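PDB 4Q7F: 5' nucleotidase family protein from Staphylococcus aureus subsp. aureus, which is a two-domain member of the 5'-nucleotidase family whose calcineurin-like phosphoesterase domain carries a manganese and a magnesium ion. Local coordinates for residues V94-N98 / T122-Y128; L116-K120 / E137-L142. One frame throughout, in Å; residues are numbered along the deposited sequence.

Interaction 1: residues V94-N98 / T122-Y128; sequences VDFYN and TLRRLNY
Segment 94-98 is regular helix within helix 91-99; segment 122-128 is the last turn of helix 116-125 followed by an exit loop. L126 leaves helical geometry (psi 146°), and CA atoms pair as V94–L126 (6.1 Å) and N98–N127 (5.8 Å). N98 is the polar centre. With chi1 in m, its ND2 donates to R125 O (3.0 Å), at the end of helix 116-125, while its OD1 accepts N127 N (2.8 Å). N127, chi1 p, answers from ND2 to N98 O (3.0 Å), and one water links N127 OD1 to Y97 O, 2.7 Å from each. One turn earlier V94, rotamer t, lays CG1 3.8 Å from L126 CD2 and CG2 4.1 Å from T122 CG2. Y97 CB lies 4.1 Å from L126 CD2 and near the edge of the Y128 ring; the Y97 hydroxyl is hydrogen-bonded to D69. N98 thus bonds both the last residue of helix 116-125 and the loop that follows, joining two helices of the calcineurin-like phosphoesterase fold.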
ATOM      1  N   VAL A  94      -0.087 -13.723  13.066  1.00 21.98           N
ATOM      2  CA  VAL A  94       0.082 -15.025  12.439  1.00 21.99           C
ATOM      3  C   VAL A  94      -0.946 -16.009  13.023  1.00 22.26           C
ATOM      4  O   VAL A  94      -1.531 -16.815  12.292  1.00 21.45           O
ATOM      5  CB  VAL A  94       1.534 -15.563  12.629  1.00 22.77           C
ATOM      6  CG1 VAL A  94       1.633 -17.051  12.287  1.00 23.65           C
ATOM      7  CG2 VAL A  94       2.527 -14.774  11.801  1.00 22.93           C
ATOM      8  N   ASP A  95      -1.162 -15.939  14.329  1.00 22.84           N
ATOM      9  CA  ASP A  95      -2.169 -16.791  14.987  1.00 23.50           C
ATOM     10  C   ASP A  95      -3.558 -16.663  14.324  1.00 22.71           C
ATOM     11  O   ASP A  95      -4.256 -17.671  14.140  1.00 21.13           O
ATOM     12  CB  ASP A  95      -2.266 -16.482  16.463  1.00 25.08           C
ATOM     13  CG  ASP A  95      -1.062 -16.969  17.234  1.00 27.05           C
ATOM     14  OD1 ASP A  95      -0.187 -17.620  16.630  1.00 28.99           O
ATOM     15  OD2 ASP A  95      -0.998 -16.719  18.445  1.00 28.28           O
ATOM     16  N   PHE A  96      -3.964 -15.442  13.976  1.00 21.10           N
ATOM     17  CA  PHE A  96      -5.230 -15.257  13.279  1.00 20.97           C
ATOM     18  C   PHE A  96      -5.218 -16.032  11.972  1.00 21.07           C
ATOM     19  O   PHE A  96      -6.158 -16.798  11.699  1.00 23.37           O
ATOM     20  CB  PHE A  96      -5.551 -13.768  12.997  1.00 20.75           C
ATOM     21  CG  PHE A  96      -6.041 -13.010  14.202  1.00 21.12           C
ATOM     22  CD1 PHE A  96      -7.307 -13.263  14.715  1.00 22.32           C
ATOM     23  CD2 PHE A  96      -5.261 -12.038  14.810  1.00 21.29           C
ATOM     24  CE1 PHE A  96      -7.779 -12.581  15.821  1.00 23.06           C
ATOM     25  CE2 PHE A  96      -5.730 -11.345  15.912  1.00 22.01           C
ATOM     26  CZ  PHE A  96      -6.982 -11.612  16.421  1.00 22.71           C
ATOM     27  N   TYR A  97      -4.188 -15.848  11.145  1.00 20.01           N
ATOM     28  CA  TYR A  97      -4.156 -16.560   9.866  1.00 19.79           C
ATOM     29  C   TYR A  97      -4.115 -18.072  10.062  1.00 20.01           C
ATOM     30  O   TYR A  97      -4.797 -18.825   9.362  1.00 18.50           O
ATOM     31  CB  TYR A  97      -3.002 -16.100   8.983  1.00 20.06           C
ATOM     32  CG  TYR A  97      -3.290 -14.843   8.213  1.00 18.71           C
ATOM     33  CD1 TYR A  97      -3.081 -13.594   8.760  1.00 18.61           C
ATOM     34  CD2 TYR A  97      -3.804 -14.918   6.926  1.00 18.48           C
ATOM     35  CE1 TYR A  97      -3.370 -12.440   8.033  1.00 17.82           C
ATOM     36  CE2 TYR A  97      -4.103 -13.787   6.210  1.00 17.98           C
ATOM     37  CZ  TYR A  97      -3.881 -12.555   6.761  1.00 17.80           C
ATOM     38  OH  TYR A  97      -4.187 -11.451   5.997  1.00 17.81           O
ATOM     39  N   ASN A  98      -3.315 -18.507  11.028  1.00 20.37           N
ATOM     40  CA  ASN A  98      -3.159 -19.896  11.284  1.00 21.14           C
ATOM     41  C   ASN A  98      -4.442 -20.610  11.693  1.00 21.31           C
ATOM     42  O   ASN A  98      -4.652 -21.744  11.256  1.00 21.01           O
ATOM     43  CB  ASN A  98      -2.026 -20.158  12.306  1.00 22.42           C
ATOM     44  CG  ASN A  98      -0.644 -20.126  11.668  1.00 22.01           C
ATOM     45  OD1 ASN A  98      -0.509 -20.004  10.464  1.00 22.07           O
ATOM     46  ND2 ASN A  98       0.384 -20.243  12.483  1.00 23.19           N
ATOM     47  N   THR A 122       8.174 -14.478  10.072  1.00 27.43           N
ATOM     48  CA  THR A 122       6.745 -14.561   9.819  1.00 26.37           C
ATOM     49  C   THR A 122       6.424 -15.782   8.933  1.00 26.42           C
ATOM     50  O   THR A 122       5.572 -16.646   9.297  1.00 23.94           O
ATOM     51  CB  THR A 122       6.233 -13.237   9.192  1.00 26.64           C
ATOM     52  OG1 THR A 122       6.345 -12.190  10.162  1.00 27.39           O
ATOM     53  CG2 THR A 122       4.798 -13.333   8.762  1.00 26.31           C
ATOM     54  N   LEU A 123       7.148 -15.926   7.824  1.00 25.55           N
ATOM     55  CA  LEU A 123       6.881 -17.043   6.927  1.00 25.80           C
ATOM     56  C   LEU A 123       7.032 -18.399   7.596  1.00 26.68           C
ATOM     57  O   LEU A 123       6.280 -19.320   7.286  1.00 24.85           O
ATOM     58  CB  LEU A 123       7.745 -16.993   5.668  1.00 26.96           C
ATOM     59  CG  LEU A 123       7.597 -15.711   4.825  1.00 26.81           C
ATOM     60  CD1 LEU A 123       8.400 -15.800   3.534  1.00 28.28           C
ATOM     61  CD2 LEU A 123       6.151 -15.439   4.528  1.00 26.95           C
ATOM     62  N   ARG A 124       8.002 -18.534   8.500  0.60 28.68           N
ATOM     63  CA  ARG A 124       8.203 -19.824   9.164  0.60 30.66           C
ATOM     64  C   ARG A 124       7.180 -20.083  10.276  0.60 29.83           C
ATOM     65  O   ARG A 124       6.976 -21.222  10.661  0.60 29.61           O
ATOM     66  CB  ARG A 124       9.662 -20.025   9.640  0.60 33.77           C
ATOM     67  CG  ARG A 124      10.246 -18.989  10.584  0.60 34.79           C
ATOM     68  CD  ARG A 124      11.684 -19.361  10.992  0.60 36.84           C
ATOM     69  NE  ARG A 124      12.340 -18.268  11.719  0.60 37.87           N
ATOM     70  CZ  ARG A 124      13.140 -17.342  11.180  0.60 37.34           C
ATOM     71  NH1 ARG A 124      13.647 -16.391  11.954  0.60 38.25           N
ATOM     72  NH2 ARG A 124      13.442 -17.348   9.882  0.60 36.62           N
ATOM     73  N   ARG A 125       6.542 -19.028  10.775  1.00 28.85           N
ATOM     74  CA  ARG A 125       5.516 -19.159  11.811  1.00 30.94           C
ATOM     75  C   ARG A 125       4.122 -19.541  11.188  1.00 29.17           C
ATOM     76  O   ARG A 125       3.278 -20.129  11.857  1.00 27.54           O
ATOM     77  CB  ARG A 125       5.379 -17.869  12.632  1.00 32.83           C
ATOM     78  CG  ARG A 125       6.520 -17.586  13.605  1.00 37.29           C
ATOM     79  CD  ARG A 125       6.325 -16.217  14.281  1.00 39.98           C
ATOM     80  NE  ARG A 125       7.406 -15.868  15.219  1.00 45.43           N
ATOM     81  CZ  ARG A 125       7.504 -16.302  16.480  1.00 50.20           C
ATOM     82  NH1 ARG A 125       6.605 -17.133  16.993  1.00 51.06           N
ATOM     83  NH2 ARG A 125       8.525 -15.911  17.234  1.00 56.57           N
ATOM     84  N   LEU A 126       3.907 -19.194   9.920  1.00 26.29           N
ATOM     85  CA  LEU A 126       2.663 -19.519   9.225  1.00 25.32           C
ATOM     86  C   LEU A 126       2.578 -21.013   8.920  1.00 25.41           C
ATOM     87  O   LEU A 126       3.597 -21.662   8.626  1.00 25.51           O
ATOM     88  CB  LEU A 126       2.536 -18.750   7.920  1.00 23.90           C
ATOM     89  CG  LEU A 126       2.414 -17.227   8.014  1.00 23.77           C
ATOM     90  CD1 LEU A 126       2.627 -16.547   6.668  1.00 23.07           C
ATOM     91  CD2 LEU A 126       1.053 -16.828   8.576  1.00 22.67           C
ATOM     92  N   ASN A 127       1.360 -21.530   8.957  1.00 24.14           N
ATOM     93  CA  ASN A 127       1.102 -22.967   8.713  1.00 25.33           C
ATOM     94  C   ASN A 127       0.670 -23.313   7.266  1.00 24.29           C
ATOM     95  O   ASN A 127       0.077 -24.334   7.025  1.00 23.74           O
ATOM     96  CB  ASN A 127       0.114 -23.520   9.749  1.00 25.35           C
ATOM     97  CG  ASN A 127      -1.271 -22.911   9.632  1.00 24.82           C
ATOM     98  OD1 ASN A 127      -1.615 -22.315   8.628  1.00 25.50           O
ATOM     99  ND2 ASN A 127      -2.076 -23.067  10.676  1.00 26.05           N
ATOM    100  N   TYR A 128       1.014 -22.448   6.315  1.00 23.48           N
ATOM    101  CA  TYR A 128       0.771 -22.693   4.908  1.00 23.91           C
ATOM    102  C   TYR A 128       1.888 -21.988   4.139  1.00 24.54           C
ATOM    103  O   TYR A 128       2.494 -21.071   4.659  1.00 24.20           O
ATOM    104  CB  TYR A 128      -0.595 -22.161   4.470  1.00 23.28           C
ATOM    105  CG  TYR A 128      -0.797 -20.694   4.774  1.00 23.09           C
ATOM    106  CD1 TYR A 128      -0.352 -19.706   3.899  1.00 23.28           C
ATOM    107  CD2 TYR A 128      -1.413 -20.304   5.938  1.00 23.55           C
ATOM    108  CE1 TYR A 128      -0.531 -18.368   4.181  1.00 22.81           C
ATOM    109  CE2 TYR A 128      -1.594 -18.974   6.238  1.00 23.33           C
ATOM    110  CZ  TYR A 128      -1.152 -18.013   5.349  1.00 22.86           C
ATOM    111  OH  TYR A 128      -1.350 -16.712   5.668  1.00 22.64           O
TER
HETATM  112  O   HOH W   1      -3.981 -21.062   8.049  1.00 17.36           O

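Interaction 2: residues L116-K120 / E137-L142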
ATOM      1  N   LEU A 116      13.837  -7.775   6.463  1.00 27.52           N
ATOM      2  CA  LEU A 116      13.822  -9.117   5.949  1.00 28.16           C
ATOM      3  C   LEU A 116      13.717 -10.184   7.044  1.00 29.10           C
ATOM      4  O   LEU A 116      12.982 -11.148   6.864  1.00 28.35           O
ATOM      5  CB  LEU A 116      15.018  -9.356   5.026  1.00 28.97           C
ATOM      6  CG  LEU A 116      14.912 -10.591   4.132  1.00 29.63           C
ATOM      7  CD1 LEU A 116      13.659 -10.509   3.275  1.00 28.93           C
ATOM      8  CD2 LEU A 116      16.158 -10.752   3.252  1.00 31.05           C
ATOM      9  N   PRO A 117      14.445 -10.021   8.179  1.00 30.41           N
ATOM     10  CA  PRO A 117      14.340 -10.997   9.262  1.00 30.64           C
ATOM     11  C   PRO A 117      12.926 -11.102   9.847  1.00 29.21           C
ATOM     12  O   PRO A 117      12.478 -12.199  10.192  1.00 28.88           O
ATOM     13  CB  PRO A 117      15.322 -10.471  10.325  1.00 31.65           C
ATOM     14  CG  PRO A 117      16.284  -9.639   9.579  1.00 32.71           C
ATOM     15  CD  PRO A 117      15.504  -9.028   8.440  1.00 32.09           C
ATOM     16  N   TYR A 118      12.241  -9.975   9.971  1.00 27.57           N
ATOM     17  CA  TYR A 118      10.875  -9.966  10.466  1.00 27.73           C
ATOM     18  C   TYR A 118       9.994 -10.778   9.493  1.00 26.59           C
ATOM     19  O   TYR A 118       9.243 -11.640   9.916  1.00 25.10           O
ATOM     20  CB  TYR A 118      10.384  -8.539  10.611  1.00 27.42           C
ATOM     21  CG  TYR A 118       9.022  -8.394  11.243  1.00 26.84           C
ATOM     22  CD1 TYR A 118       8.865  -8.420  12.632  1.00 28.02           C
ATOM     23  CD2 TYR A 118       7.900  -8.184  10.462  1.00 25.47           C
ATOM     24  CE1 TYR A 118       7.616  -8.262  13.204  1.00 27.23           C
ATOM     25  CE2 TYR A 118       6.667  -8.009  11.021  1.00 25.73           C
ATOM     26  CZ  TYR A 118       6.522  -8.059  12.388  1.00 26.03           C
ATOM     27  OH  TYR A 118       5.265  -7.890  12.915  1.00 25.89           O
ATOM     28  N   LEU A 119      10.166 -10.553   8.187  1.00 26.67           N
ATOM     29  CA  LEU A 119       9.407 -11.291   7.171  1.00 25.92           C
ATOM     30  C   LEU A 119       9.715 -12.792   7.210  1.00 27.31           C
ATOM     31  O   LEU A 119       8.795 -13.623   7.269  1.00 24.10           O
ATOM     32  CB  LEU A 119       9.689 -10.742   5.779  1.00 26.41           C
ATOM     33  CG  LEU A 119       8.981 -11.463   4.629  1.00 26.86           C
ATOM     34  CD1 LEU A 119       7.468 -11.506   4.849  1.00 27.71           C
ATOM     35  CD2 LEU A 119       9.311 -10.818   3.295  1.00 26.69           C
ATOM     36  N   LYS A 120      11.004 -13.138   7.195  1.00 29.42           N
ATOM     37  CA  LYS A 120      11.406 -14.541   7.216  1.00 29.90           C
ATOM     38  C   LYS A 120      10.830 -15.263   8.433  1.00 29.91           C
ATOM     39  O   LYS A 120      10.315 -16.384   8.305  1.00 28.18           O
ATOM     40  CB  LYS A 120      12.930 -14.696   7.169  1.00 33.10           C
ATOM     41  CG  LYS A 120      13.583 -14.289   5.846  1.00 34.38           C
ATOM     42  CD  LYS A 120      15.055 -14.662   5.854  1.00 36.84           C
ATOM     43  CE  LYS A 120      15.743 -14.333   4.541  1.00 39.14           C
ATOM     44  NZ  LYS A 120      17.215 -14.598   4.603  1.00 43.39           N
ATOM     45  N   GLU A 137      16.581 -14.409  -3.500  1.00 32.66           N
ATOM     46  CA  GLU A 137      17.512 -14.056  -2.451  1.00 35.28           C
ATOM     47  C   GLU A 137      18.776 -14.833  -2.833  1.00 38.79           C
ATOM     48  O   GLU A 137      18.797 -16.069  -2.795  1.00 37.80           O
ATOM     49  CB  GLU A 137      16.996 -14.482  -1.098  1.00 36.43           C
ATOM     50  CG  GLU A 137      17.933 -14.107   0.031  1.00 38.43           C
ATOM     51  CD  GLU A 137      17.515 -14.698   1.358  1.00 38.92           C
ATOM     52  OE1 GLU A 137      16.931 -15.799   1.392  1.00 42.44           O
ATOM     53  OE2 GLU A 137      17.817 -14.079   2.380  1.00 40.92           O
ATOM     54  N   ASN A 138      19.819 -14.108  -3.213  1.00 42.12           N
ATOM     55  CA  ASN A 138      21.042 -14.717  -3.701  1.00 47.14           C
ATOM     56  C   ASN A 138      20.704 -15.504  -4.984  1.00 48.66           C
ATOM     57  O   ASN A 138      20.138 -14.919  -5.921  1.00 50.46           O
ATOM     58  CB  ASN A 138      21.762 -15.535  -2.609  1.00 48.83           C
ATOM     59  CG  ASN A 138      22.253 -14.664  -1.458  1.00 50.24           C
ATOM     60  OD1 ASN A 138      22.531 -13.471  -1.628  1.00 51.52           O
ATOM     61  ND2 ASN A 138      22.378 -15.262  -0.284  1.00 52.53           N
ATOM     62  N   ASP A 139      20.982 -16.801  -5.021  0.60 47.96           N
ATOM     63  CA  ASP A 139      20.750 -17.570  -6.240  0.60 49.72           C
ATOM     64  C   ASP A 139      19.559 -18.539  -6.184  0.60 47.09           C
ATOM     65  O   ASP A 139      19.565 -19.577  -6.834  0.60 50.17           O
ATOM     66  CB  ASP A 139      22.056 -18.288  -6.637  0.60 52.08           C
ATOM     67  CG  ASP A 139      23.201 -17.308  -6.891  0.60 52.70           C
ATOM     68  OD1 ASP A 139      22.935 -16.133  -7.226  0.60 51.75           O
ATOM     69  OD2 ASP A 139      24.372 -17.715  -6.767  0.60 58.47           O
ATOM     70  N   SER A 140      18.533 -18.185  -5.416  1.00 44.57           N
ATOM     71  CA  SER A 140      17.311 -18.983  -5.350  1.00 42.08           C
ATOM     72  C   SER A 140      16.159 -18.082  -4.879  1.00 37.63           C
ATOM     73  O   SER A 140      16.383 -16.927  -4.514  1.00 35.63           O
ATOM     74  CB  SER A 140      17.477 -20.198  -4.428  1.00 43.88           C
ATOM     75  OG  SER A 140      17.588 -19.798  -3.075  1.00 46.84           O
ATOM     76  N   THR A 141      14.941 -18.600  -4.925  1.00 34.40           N
ATOM     77  CA  THR A 141      13.781 -17.829  -4.504  1.00 33.25           C
ATOM     78  C   THR A 141      13.840 -17.551  -3.001  1.00 32.15           C
ATOM     79  O   THR A 141      14.315 -18.372  -2.227  1.00 31.57           O
ATOM     80  CB  THR A 141      12.455 -18.530  -4.864  1.00 32.84           C
ATOM     81  OG1 THR A 141      12.442 -19.858  -4.311  1.00 33.18           O
ATOM     82  CG2 THR A 141      12.280 -18.605  -6.391  1.00 33.46           C
ATOM     83  N   LEU A 142      13.408 -16.357  -2.617  1.00 31.77           N
ATOM     84  CA  LEU A 142      13.340 -15.968  -1.210  1.00 31.09           C
ATOM     85  C   LEU A 142      12.465 -16.979  -0.477  1.00 30.94           C
ATOM     86  O   LEU A 142      12.848 -17.486   0.573  1.00 30.25           O
ATOM     87  CB  LEU A 142      12.766 -14.556  -1.080  1.00 30.13           C
ATOM     88  CG  LEU A 142      12.332 -14.100   0.315  1.00 29.61           C
ATOM     89  CD1 LEU A 142      13.463 -14.155   1.330  1.00 30.33           C
ATOM     90  CD2 LEU A 142      11.744 -12.702   0.228  1.00 29.68           C
TER
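A single charged pair and a small leucine cluster hold the first turn of helix 116-125 against a tight hairpin. K120, extended from an m chi1 through three t torsions, carries NZ to 2.4 Å from E137 OE2, a salt bridge and hydrogen bond. This is shorter than usual for such a pair, so its exact length deserves reserve. E137 meets it with chi1 and chi2 both t, and E137 OE1 lies farther off, 3.4 Å from K120 NZ. Beside the charged pair, L142 CD1 lies 4.1 Å from L116 CD1 and 3.9 Å from K120 CE, and L142 CD2 lies 4.3 Å from L119 CD2. The aliphatic part of the lysine thereby extends the apolar patch.

Several backbone groups bond within their own segment. In the helix K120 N bonds to L116 O at 2.8 Å. In the hairpin E137 N gives a firm bond to S140 O (2.7 Å), whereas the return bond from S140 N to E137 O is weak at 3.4 Å. Together they close a type II' turn, with N138 at its first corner taking positive phi (62°). Two side-chain hydroxyls bond to backbone oxygens: T122 OG1 to Y118 O, and T141 OG1 to T143 O.

Backbone bonds between L142 and I135 continue the hairpin as strands 135-137 and 140-141 of a three-stranded antiparallel sheet. Its other outer strand, 179-181, presents L179 to both L116 and E137, while L119 also packs on F112 in the loop preceding helix 116-125.

How the interactions relate
Both contacts use helix 116-125 and belong to the calcineurin-like phosphoesterase part of the chain, their centres about 17 Å apart on the same side of the chain's centre. Along the sequence they interlock: 94-98, 116-120, 122-128, 137-142. Interaction 2 takes the opening turn of the shared helix and interaction 1 its closing turn and exit loop, so the helix is held at one end by a small antiparallel sheet and at the other by helix 91-99. Interaction 1 is buried, interaction 2 lies at the surface. Neither holds a metal ligand: the side chain of Y97 is about 11 Å from the manganese ion, that of L119 about 12 Å from the magnesium ion.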